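Local atomic coordinates of single-stranded DNA-binding protein WHY1, chloroplastic (Solanum tuberosum, PDB entry 1L3A), a protein that binds single-stranded DNA as a homotetramer and activates transcription of the pathogenesis-related gene PR-10a when the plant defence response is elicited. Residues F60-L63 and A67-L70; V101-S106 and F118-N123. One frame throughout, in Å; residues are numbered along the deposited sequence.

Contact 1 of 2, residues F60-L63 and A67-L70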
ATOM      1  N   PHE C  60       4.823 -15.056 -18.975  1.00 56.20           N
ATOM      2  CA  PHE C  60       3.537 -15.710 -19.137  1.00 58.49           C
ATOM      3  C   PHE C  60       3.643 -16.764 -20.222  1.00 60.89           C
ATOM      4  O   PHE C  60       4.497 -16.674 -21.099  1.00 59.65           O
ATOM      5  CB  PHE C  60       2.462 -14.702 -19.520  1.00 57.19           C
ATOM      6  CG  PHE C  60       2.295 -13.594 -18.536  1.00 57.11           C
ATOM      7  CD1 PHE C  60       3.140 -12.483 -18.565  1.00 57.77           C
ATOM      8  CD2 PHE C  60       1.285 -13.646 -17.576  1.00 58.17           C
ATOM      9  CE1 PHE C  60       2.981 -11.432 -17.654  1.00 55.74           C
ATOM     10  CE2 PHE C  60       1.114 -12.603 -16.657  1.00 58.78           C
ATOM     11  CZ  PHE C  60       1.967 -11.491 -16.699  1.00 58.27           C
ATOM     12  N   SER C  61       2.776 -17.768 -20.154  1.00 64.57           N
ATOM     13  CA  SER C  61       2.757 -18.843 -21.142  1.00 69.11           C
ATOM     14  C   SER C  61       1.316 -19.093 -21.569  1.00 71.73           C
ATOM     15  O   SER C  61       0.450 -19.334 -20.733  1.00 71.91           O
ATOM     16  CB  SER C  61       3.350 -20.127 -20.555  1.00 70.06           C
ATOM     17  OG  SER C  61       3.434 -21.147 -21.536  1.00 73.30           O
ATOM     18  N   PRO C  62       1.041 -19.032 -22.883  1.00 75.48           N
ATOM     19  CA  PRO C  62      -0.317 -19.257 -23.388  1.00 77.81           C
ATOM     20  C   PRO C  62      -0.840 -20.664 -23.109  1.00 80.15           C
ATOM     21  O   PRO C  62      -0.066 -21.591 -22.861  1.00 80.30           O
ATOM     22  CB  PRO C  62      -0.178 -18.977 -24.881  1.00 77.60           C
ATOM     23  CG  PRO C  62       1.219 -19.437 -25.168  1.00 76.98           C
ATOM     24  CD  PRO C  62       1.994 -18.865 -23.996  1.00 76.13           C
ATOM     25  N   LEU C  63      -2.158 -20.814 -23.151  1.00 82.94           N
ATOM     26  CA  LEU C  63      -2.781 -22.106 -22.902  1.00 86.26           C
ATOM     27  C   LEU C  63      -3.619 -22.563 -24.094  1.00 87.69           C
ATOM     28  O   LEU C  63      -3.108 -23.193 -25.023  1.00 87.53           O
ATOM     29  CB  LEU C  63      -3.661 -22.026 -21.655  1.00 86.24           C
ATOM     30  CG  LEU C  63      -2.959 -21.657 -20.347  1.00 86.29           C
ATOM     31  CD1 LEU C  63      -3.999 -21.532 -19.244  1.00 86.13           C
ATOM     32  CD2 LEU C  63      -1.918 -22.707 -19.997  1.00 85.60           C
ATOM     33  N   ALA C  67      -6.753 -17.526 -22.704  1.00 86.15           N
ATOM     34  CA  ALA C  67      -6.204 -16.868 -21.526  1.00 82.99           C
ATOM     35  C   ALA C  67      -4.743 -17.275 -21.355  1.00 80.82           C
ATOM     36  O   ALA C  67      -4.241 -18.138 -22.081  1.00 80.54           O
ATOM     37  CB  ALA C  67      -7.011 -17.260 -20.285  1.00 82.95           C
ATOM     38  N   PHE C  68      -4.062 -16.651 -20.396  1.00 77.32           N
ATOM     39  CA  PHE C  68      -2.661 -16.968 -20.147  1.00 73.11           C
ATOM     40  C   PHE C  68      -2.412 -17.488 -18.743  1.00 70.25           C
ATOM     41  O   PHE C  68      -3.278 -17.423 -17.878  1.00 69.84           O
ATOM     42  CB  PHE C  68      -1.773 -15.746 -20.400  1.00 73.05           C
ATOM     43  CG  PHE C  68      -1.637 -15.383 -21.854  1.00 72.51           C
ATOM     44  CD1 PHE C  68      -2.626 -14.641 -22.503  1.00 72.24           C
ATOM     45  CD2 PHE C  68      -0.521 -15.794 -22.583  1.00 72.78           C
ATOM     46  CE1 PHE C  68      -2.505 -14.309 -23.857  1.00 71.22           C
ATOM     47  CE2 PHE C  68      -0.390 -15.468 -23.941  1.00 72.63           C
ATOM     48  CZ  PHE C  68      -1.386 -14.725 -24.576  1.00 71.89           C
ATOM     49  N   LYS C  69      -1.207 -18.001 -18.533  1.00 67.51           N
ATOM     50  CA  LYS C  69      -0.799 -18.548 -17.249  1.00 65.26           C
ATOM     51  C   LYS C  69       0.566 -18.003 -16.849  1.00 62.92           C
ATOM     52  O   LYS C  69       1.499 -18.022 -17.648  1.00 62.00           O
ATOM     53  CB  LYS C  69      -0.721 -20.073 -17.340  1.00 65.97           C
ATOM     54  CG  LYS C  69       0.052 -20.730 -16.209  1.00 68.26           C
ATOM     55  CD  LYS C  69       0.549 -22.112 -16.612  1.00 71.47           C
ATOM     56  CE  LYS C  69       1.577 -22.639 -15.615  1.00 75.68           C
ATOM     57  NZ  LYS C  69       2.253 -23.888 -16.090  1.00 77.75           N
ATOM     58  N   LEU C  70       0.680 -17.520 -15.614  1.00 60.32           N
ATOM     59  CA  LEU C  70       1.954 -17.009 -15.115  1.00 57.68           C
ATOM     60  C   LEU C  70       2.915 -18.191 -15.017  1.00 56.55           C
ATOM     61  O   LEU C  70       2.655 -19.145 -14.285  1.00 58.36           O
ATOM     62  CB  LEU C  70       1.774 -16.378 -13.729  1.00 55.64           C
ATOM     63  CG  LEU C  70       3.063 -15.976 -12.998  1.00 55.80           C
ATOM     64  CD1 LEU C  70       3.693 -14.784 -13.691  1.00 52.92           C
ATOM     65  CD2 LEU C  70       2.761 -15.639 -11.543  1.00 55.01           C
TER
HETATM   66  O   HOH W   1      -5.157 -19.694 -24.205  1.00 90.61           O
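Ser61 and Lys69 face each other as an antiparallel hydrogen-bonded pair near the turn of the hairpin built from strands 49-62 and 68-85. Ser61 N donates a hydrogen bond to Lys69 O at 2.8 Å. The return bond, Lys69 N to Ser61 O, is longer at 3.1 Å. Lys69 O also receives a CA-H...O contact from Phe60 CA at 3.4 Å. Next to this pair comes Pro62, which has no N-H to offer and sits opposite Phe68 in a non-hydrogen-bonded position. Pro62 CB rests 3.6 Å from Phe68 CE2, while Phe68 CD2 lies 3.6 Å from Pro62 CA. Past the last strand pair, a water bridges the two segments, donating to Ala67 O at 2.8 Å and weakly accepting from Leu63 N. On the face of Ser61 and Lys69, Leu63 CD2 packs 3.9 Å from Lys69 CB; beyond CG the lysine chain runs extended, and its amino group ends clear of Ser61. Phe68 and Lys69 also pair in a parallel ladder with a strand of a second subunit, continuing the sheet across the interface. Two direct backbone bonds, one water bridge and a proline-aromatic contact thus hold the hairpin end together, while the other edge of strand 68-70 pairs with the second subunit.

Contact 2 of 2, residues V101-S106 and F118-N123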
ATOM      1  N   VAL C 101      10.742 -12.620  -5.379  1.00 35.45           N
ATOM      2  CA  VAL C 101       9.710 -11.993  -4.574  1.00 37.66           C
ATOM      3  C   VAL C 101       9.842 -12.357  -3.092  1.00 38.86           C
ATOM      4  O   VAL C 101       9.578 -11.524  -2.228  1.00 38.67           O
ATOM      5  CB  VAL C 101       8.308 -12.397  -5.056  1.00 39.89           C
ATOM      6  CG1 VAL C 101       8.099 -11.932  -6.486  1.00 40.88           C
ATOM      7  CG2 VAL C 101       8.144 -13.902  -4.942  1.00 44.24           C
ATOM      8  N   THR C 102      10.242 -13.592  -2.799  1.00 39.36           N
ATOM      9  CA  THR C 102      10.383 -14.029  -1.415  1.00 42.78           C
ATOM     10  C   THR C 102      11.531 -13.296  -0.729  1.00 42.68           C
ATOM     11  O   THR C 102      11.441 -12.932   0.445  1.00 43.01           O
ATOM     12  CB  THR C 102      10.619 -15.557  -1.330  1.00 44.17           C
ATOM     13  OG1 THR C 102       9.460 -16.244  -1.819  1.00 47.00           O
ATOM     14  CG2 THR C 102      10.856 -15.980   0.102  1.00 43.30           C
ATOM     15  N   GLU C 103      12.609 -13.085  -1.476  1.00 43.55           N
ATOM     16  CA  GLU C 103      13.765 -12.371  -0.966  1.00 42.45           C
ATOM     17  C   GLU C 103      13.374 -10.908  -0.743  1.00 41.19           C
ATOM     18  O   GLU C 103      13.814 -10.282   0.223  1.00 40.09           O
ATOM     19  CB  GLU C 103      14.922 -12.490  -1.959  1.00 43.42           C
ATOM     20  CG  GLU C 103      15.388 -13.931  -2.123  1.00 49.42           C
ATOM     21  CD  GLU C 103      16.424 -14.113  -3.212  1.00 49.90           C
ATOM     22  OE1 GLU C 103      16.082 -13.962  -4.408  1.00 50.78           O
ATOM     23  OE2 GLU C 103      17.585 -14.413  -2.870  1.00 51.58           O
ATOM     24  N   ILE C 104      12.542 -10.364  -1.633  1.00 39.22           N
ATOM     25  CA  ILE C 104      12.092  -8.985  -1.481  1.00 37.69           C
ATOM     26  C   ILE C 104      11.261  -8.936  -0.200  1.00 37.96           C
ATOM     27  O   ILE C 104      11.189  -7.902   0.474  1.00 37.82           O
ATOM     28  CB  ILE C 104      11.232  -8.532  -2.673  1.00 38.76           C
ATOM     29  CG1 ILE C 104      12.121  -8.326  -3.893  1.00 35.91           C
ATOM     30  CG2 ILE C 104      10.458  -7.256  -2.320  1.00 35.26           C
ATOM     31  CD1 ILE C 104      11.349  -8.088  -5.152  1.00 39.96           C
ATOM     32  N   GLY C 105      10.650 -10.071   0.136  1.00 36.33           N
ATOM     33  CA  GLY C 105       9.853 -10.154   1.350  1.00 34.75           C
ATOM     34  C   GLY C 105      10.715  -9.979   2.587  1.00 35.84           C
ATOM     35  O   GLY C 105      10.298  -9.369   3.572  1.00 34.82           O
ATOM     36  N   SER C 106      11.930 -10.511   2.542  1.00 36.06           N
ATOM     37  CA  SER C 106      12.843 -10.387   3.673  1.00 39.41           C
ATOM     38  C   SER C 106      13.322  -8.953   3.889  1.00 39.78           C
ATOM     39  O   SER C 106      13.590  -8.549   5.022  1.00 40.68           O
ATOM     40  CB  SER C 106      14.056 -11.295   3.490  1.00 37.17           C
ATOM     41  OG  SER C 106      13.699 -12.635   3.744  1.00 43.32           O
ATOM     42  N   PHE C 118      21.505 -13.965   1.745  1.00 47.65           N
ATOM     43  CA  PHE C 118      21.014 -14.611   0.531  1.00 48.00           C
ATOM     44  C   PHE C 118      22.156 -15.303  -0.204  1.00 48.50           C
ATOM     45  O   PHE C 118      23.187 -14.693  -0.484  1.00 45.85           O
ATOM     46  CB  PHE C 118      20.375 -13.583  -0.406  1.00 46.09           C
ATOM     47  CG  PHE C 118      19.218 -12.841   0.195  1.00 45.38           C
ATOM     48  CD1 PHE C 118      19.186 -11.443   0.185  1.00 44.89           C
ATOM     49  CD2 PHE C 118      18.135 -13.529   0.737  1.00 45.08           C
ATOM     50  CE1 PHE C 118      18.096 -10.747   0.703  1.00 43.70           C
ATOM     51  CE2 PHE C 118      17.035 -12.839   1.261  1.00 44.08           C
ATOM     52  CZ  PHE C 118      17.014 -11.451   1.243  1.00 44.31           C
ATOM     53  N   PHE C 119      21.945 -16.567  -0.549  1.00 51.50           N
ATOM     54  CA  PHE C 119      22.954 -17.365  -1.235  1.00 54.40           C
ATOM     55  C   PHE C 119      22.491 -17.814  -2.618  1.00 55.38           C
ATOM     56  O   PHE C 119      21.475 -18.489  -2.741  1.00 56.75           O
ATOM     57  CB  PHE C 119      23.274 -18.587  -0.373  1.00 57.62           C
ATOM     58  CG  PHE C 119      24.049 -19.654  -1.088  1.00 62.58           C
ATOM     59  CD1 PHE C 119      25.430 -19.558  -1.225  1.00 64.61           C
ATOM     60  CD2 PHE C 119      23.397 -20.770  -1.611  1.00 63.73           C
ATOM     61  CE1 PHE C 119      26.160 -20.562  -1.869  1.00 67.08           C
ATOM     62  CE2 PHE C 119      24.114 -21.781  -2.257  1.00 66.37           C
ATOM     63  CZ  PHE C 119      25.499 -21.678  -2.385  1.00 66.61           C
ATOM     64  N   HIS C 120      23.231 -17.447  -3.657  1.00 56.29           N
ATOM     65  CA  HIS C 120      22.857 -17.849  -5.009  1.00 60.23           C
ATOM     66  C   HIS C 120      23.976 -18.653  -5.660  1.00 62.94           C
ATOM     67  O   HIS C 120      25.152 -18.321  -5.524  1.00 62.16           O
ATOM     68  CB  HIS C 120      22.504 -16.623  -5.864  1.00 59.14           C
ATOM     69  CG  HIS C 120      21.149 -16.054  -5.571  1.00 60.61           C
ATOM     70  ND1 HIS C 120      20.658 -14.933  -6.206  1.00 59.78           N
ATOM     71  CD2 HIS C 120      20.169 -16.468  -4.731  1.00 61.00           C
ATOM     72  CE1 HIS C 120      19.434 -14.684  -5.773  1.00 58.79           C
ATOM     73  NE2 HIS C 120      19.114 -15.601  -4.878  1.00 58.98           N
ATOM     74  N   ASP C 121      23.598 -19.713  -6.364  1.00 68.18           N
ATOM     75  CA  ASP C 121      24.559 -20.595  -7.018  1.00 74.72           C
ATOM     76  C   ASP C 121      23.852 -21.310  -8.166  1.00 79.27           C
ATOM     77  O   ASP C 121      22.753 -21.836  -7.989  1.00 80.02           O
ATOM     78  CB  ASP C 121      25.080 -21.608  -5.984  1.00 73.73           C
ATOM     79  CG  ASP C 121      26.119 -22.572  -6.546  1.00 75.51           C
ATOM     80  OD1 ASP C 121      26.877 -23.154  -5.735  1.00 74.52           O
ATOM     81  OD2 ASP C 121      26.172 -22.768  -7.779  1.00 74.73           O
ATOM     82  N   PRO C 122      24.455 -21.314  -9.365  1.00 84.23           N
ATOM     83  CA  PRO C 122      23.811 -21.995 -10.496  1.00 88.18           C
ATOM     84  C   PRO C 122      23.507 -23.458 -10.151  1.00 92.52           C
ATOM     85  O   PRO C 122      24.385 -24.321 -10.234  1.00 92.94           O
ATOM     86  CB  PRO C 122      24.845 -21.861 -11.609  1.00 87.60           C
ATOM     87  CG  PRO C 122      25.495 -20.540 -11.297  1.00 86.46           C
ATOM     88  CD  PRO C 122      25.687 -20.627  -9.796  1.00 85.36           C
ATOM     89  N   ASN C 123      22.261 -23.725  -9.762  1.00 96.99           N
ATOM     90  CA  ASN C 123      21.824 -25.071  -9.384  1.00101.00           C
ATOM     91  C   ASN C 123      22.504 -25.517  -8.089  1.00103.51           C
ATOM     92  O   ASN C 123      23.587 -26.104  -8.113  1.00103.81           O
ATOM     93  CB  ASN C 123      22.131 -26.067 -10.508  1.00101.22           C
ATOM     94  CG  ASN C 123      21.563 -25.629 -11.841  1.00102.09           C
ATOM     95  OD1 ASN C 123      21.986 -24.617 -12.403  1.00102.05           O
ATOM     96  ND2 ASN C 123      20.595 -26.382 -12.352  1.00102.84           N
TER
HETATM   97  O   HOH W   2      19.038 -16.407  -1.143  1.00 85.94           O
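Glu103, on helix 101-108, lays its aliphatic stem against Phe118 of strand 116-120 and brings its carboxylate to His120. Glu103 CB stands over one face of the Phe118 ring, 4.2 Å from the centroid, in a CH-pi contact displaced toward the ring's rim. With chi1 at -64° and chi2 at 173°, Glu103 CG lies beside the backbone N and the chain then stretches out along the ring; the two side chains overlap lengthwise, each pointing back toward the other's backbone. Phe118 has CG anti to its own carbonyl carbon, which sends the ring to the helix, where Phe118 CZ comes 3.6 Å from Glu103 O. Ser106, one turn further along, meets the same ring at its edge, Ser106 CB to Phe118 CZ 3.7 Å.

The carboxylate is shared among several donors. Glu103 OE2 accepts a weak, bent hydrogen bond from His120 NE2 at 2.8 Å, the two flat groups being turned 46° against each other. A water donates to Glu103 OE2 at 3.0 Å and weakly accepts from Phe119 N, linking the glutamate to the strand backbone as well. Glu103 OE1 is hydrogen-bonded to Ser100 N just before the helix, which limits rotation of the carboxylate. The imidazole also stacks on Phe97, and Phe118 packs on Phe97 and Leu99 of strand 88-99. One glutamate therefore joins the helix start to the strand through both apolar stem and charged end; its negative charge would be expected to favour a protonated imidazole.

From the N terminus, strand 49-62 runs out to the tip of its hairpin, where contact 1 closes a short loop of three residues before strand 68-85 turns back. Strand 88-99 completes the first antiparallel sheet and leads into helix 101-108; contact 2 then closes a longer loop, reaching strand 116-120. The two loops follow in series, neither nesting nor crossing, with their nearest atoms about 8 Å apart. Contact 1 lies at the surface within one sheet, whereas contact 2, near the centre of the chain, ties the helix that links the two sheets to an edge strand of the second. Both also touch the third subunit.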